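Local coordinates for protein dTDP-4-dehydrorhamnose 3,5-epimerase (Bacillus anthracis str. Ames, PDB 3RYK) that catalyses the double epimerisation, at the 3 and 5 positions of the sugar ring, of a dTDP-linked 4-keto sugar on the pathway to dTDP-L-rhamnose, at residues R83-Q88 / V108-R113. Numbering follows the deposited sequence.
Sequences RGLHFQ and VIVDLR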
loop_
_atom_site.group_PDB
_atom_site.type_symbol
_atom_site.label_atom_id
_atom_site.label_comp_id
_atom_site.label_asym_id
_atom_site.label_seq_id
_atom_site.Cartn_x
_atom_site.Cartn_y
_atom_site.Cartn_z
ATOM N N ARG A 83 10.117 -16.078 0.326
ATOM C CA ARG A 83 9.573 -15.564 1.579
ATOM C C ARG A 83 8.411 -16.487 1.993
ATOM O O ARG A 83 7.336 -16.462 1.369
ATOM C CB ARG A 83 9.065 -14.137 1.394
ATOM C CG ARG A 83 10.098 -13.116 0.890
ATOM C CD ARG A 83 11.282 -12.911 1.813
ATOM N NE ARG A 83 12.121 -11.834 1.290
ATOM C CZ ARG A 83 13.194 -11.329 1.890
ATOM N NH1 ARG A 83 13.606 -11.806 3.064
ATOM N NH2 ARG A 83 13.857 -10.331 1.312
ATOM N N GLY A 84 8.622 -17.306 3.022
ATOM C CA GLY A 84 7.607 -18.253 3.523
ATOM C C GLY A 84 8.065 -19.709 3.552
ATOM O O GLY A 84 9.284 -19.968 3.517
ATOM N N LEU A 85 7.139 -20.680 3.632
ATOM C CA LEU A 85 5.664 -20.489 3.710
ATOM C C LEU A 85 5.263 -20.147 5.146
ATOM O O LEU A 85 5.452 -20.976 6.029
ATOM C CB LEU A 85 4.935 -21.785 3.312
ATOM C CG LEU A 85 5.035 -22.392 1.910
ATOM C CD1 LEU A 85 4.436 -23.797 1.895
ATOM C CD2 LEU A 85 4.354 -21.484 0.887
ATOM N N HIS A 86 4.687 -18.959 5.347
ATOM C CA HIS A 86 4.256 -18.464 6.662
ATOM C C HIS A 86 2.788 -18.668 7.042
ATOM O O HIS A 86 1.914 -18.728 6.187
ATOM C CB HIS A 86 4.486 -16.937 6.706
ATOM C CG HIS A 86 3.887 -16.257 7.904
ATOM N ND1 HIS A 86 2.539 -15.979 8.005
ATOM C CD2 HIS A 86 4.451 -15.767 9.034
ATOM C CE1 HIS A 86 2.295 -15.377 9.155
ATOM N NE2 HIS A 86 3.440 -15.232 9.798
ATOM N N PHE A 87 2.535 -18.773 8.344
ATOM C CA PHE A 87 1.182 -18.895 8.875
ATOM C C PHE A 87 1.345 -18.562 10.353
ATOM O O PHE A 87 2.318 -18.986 10.993
ATOM C CB PHE A 87 0.441 -20.213 8.635
ATOM C CG PHE A 87 0.994 -21.391 9.366
ATOM C CD1 PHE A 87 0.552 -21.689 10.651
ATOM C CD2 PHE A 87 1.902 -22.234 8.760
ATOM C CE1 PHE A 87 1.046 -22.796 11.326
ATOM C CE2 PHE A 87 2.392 -23.342 9.427
ATOM C CZ PHE A 87 1.964 -23.624 10.707
ATOM N N GLN A 88 0.431 -17.769 10.891
ATOM C CA GLN A 88 0.513 -17.410 12.292
ATOM C C GLN A 88 -0.520 -18.311 12.952
ATOM O O GLN A 88 -1.696 -18.279 12.586
ATOM C CB GLN A 88 0.220 -15.921 12.493
ATOM C CG GLN A 88 0.730 -15.388 13.810
ATOM C CD GLN A 88 0.555 -13.897 13.960
ATOM O OE1 GLN A 88 1.523 -13.148 13.818
ATOM N NE2 GLN A 88 -0.675 -13.450 14.147
ATOM N N VAL A 108 2.272 -18.789 -3.588
ATOM C CA VAL A 108 1.638 -20.051 -3.301
ATOM C C VAL A 108 0.885 -19.998 -1.979
ATOM O O VAL A 108 1.325 -19.327 -1.036
ATOM C CB VAL A 108 2.696 -21.173 -3.136
ATOM C CG1 VAL A 108 2.051 -22.483 -2.591
ATOM C CG2 VAL A 108 3.450 -21.415 -4.441
ATOM N N ILE A 109 -0.256 -20.674 -1.940
ATOM C CA ILE A 109 -1.055 -20.756 -0.727
ATOM C C ILE A 109 -1.390 -22.225 -0.576
ATOM O O ILE A 109 -1.598 -22.917 -1.571
ATOM C CB ILE A 109 -2.339 -19.845 -0.676
ATOM C CG1 ILE A 109 -3.437 -20.311 -1.630
ATOM C CG2 ILE A 109 -1.967 -18.385 -0.919
ATOM C CD1 ILE A 109 -4.665 -19.431 -1.574
ATOM N N VAL A 110 -1.396 -22.697 0.673
ATOM C CA VAL A 110 -1.695 -24.087 0.995
ATOM C C VAL A 110 -2.830 -24.128 2.036
ATOM O O VAL A 110 -2.770 -23.431 3.049
ATOM C CB VAL A 110 -0.448 -24.772 1.608
ATOM C CG1 VAL A 110 -0.697 -26.286 1.719
ATOM C CG2 VAL A 110 0.813 -24.506 0.771
ATOM N N ASP A 111 -3.864 -24.928 1.779
ATOM C CA ASP A 111 -5.010 -25.044 2.697
ATOM C C ASP A 111 -4.588 -26.015 3.814
ATOM O O ASP A 111 -4.377 -27.210 3.559
ATOM C CB ASP A 111 -6.267 -25.533 1.941
ATOM C CG ASP A 111 -7.531 -25.561 2.814
ATOM O OD1 ASP A 111 -7.423 -25.437 4.054
ATOM O OD2 ASP A 111 -8.663 -25.695 2.259
ATOM N N LEU A 112 -4.455 -25.504 5.038
ATOM C CA LEU A 112 -4.053 -26.354 6.175
ATOM C C LEU A 112 -5.194 -26.671 7.149
ATOM O O LEU A 112 -4.960 -27.127 8.269
ATOM C CB LEU A 112 -2.851 -25.742 6.905
ATOM C CG LEU A 112 -1.558 -25.626 6.093
ATOM C CD1 LEU A 112 -0.381 -25.212 6.966
ATOM C CD2 LEU A 112 -1.263 -26.928 5.410
ATOM N N ARG A 113 -6.426 -26.444 6.713
ATOM C CA ARG A 113 -7.601 -26.724 7.521
ATOM C C ARG A 113 -7.839 -28.239 7.349
ATOM O O ARG A 113 -8.281 -28.690 6.291
ATOM C CB ARG A 113 -8.758 -25.851 7.019
ATOM C CG ARG A 113 -8.485 -24.342 7.144
ATOM C CD ARG A 113 -9.547 -23.493 6.438
ATOM N NE ARG A 113 -9.601 -23.793 5.011
ATOM C CZ ARG A 113 -10.414 -23.202 4.136
ATOM N NH1 ARG A 113 -11.254 -22.247 4.525
ATOM N NH2 ARG A 113 -10.377 -23.563 2.858
#
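L85 divides its two methyls between two valines: CD1 meets V110 CG2 at 3.9 Å, the two side chains crossing at about a right angle, while CD2 reaches toward V108, 4.3 Å from its CG1. CG anti to its own carbonyl carbon (chi1 -64°) carries both L85 methyls toward strand 104-111. Two residues on, F87 meets L112 in another near-perpendicular crossing. One leucine methyl, L112 CD1, does the touching; it approaches the ring obliquely at the CD2–CE2 bond, 4.2 Å from F87 CE2. Where strand 104-111 gives way to a turn, D111 OD1 accepts a hydrogen bond from the backbone N of R113 at 3.0 Å, closing an Asx turn. R113 also grips D111 side-on in a salt bridge, R113 NE to D111 OD1 and R113 NH2 to D111 OD2 (2.8 Å), and its NE and N reach OD1 from opposite faces of the carboxylate plane. S116 and T118 bond to D111 OD2 as well, so this buried acid is held by several donors. Strand 141-147 runs between the two strands; their side chains, and L112 just past the end of strand 104-111, meet over it on one face of a five-stranded antiparallel sheet, as expected for the jelly-roll-like core of this epimerase.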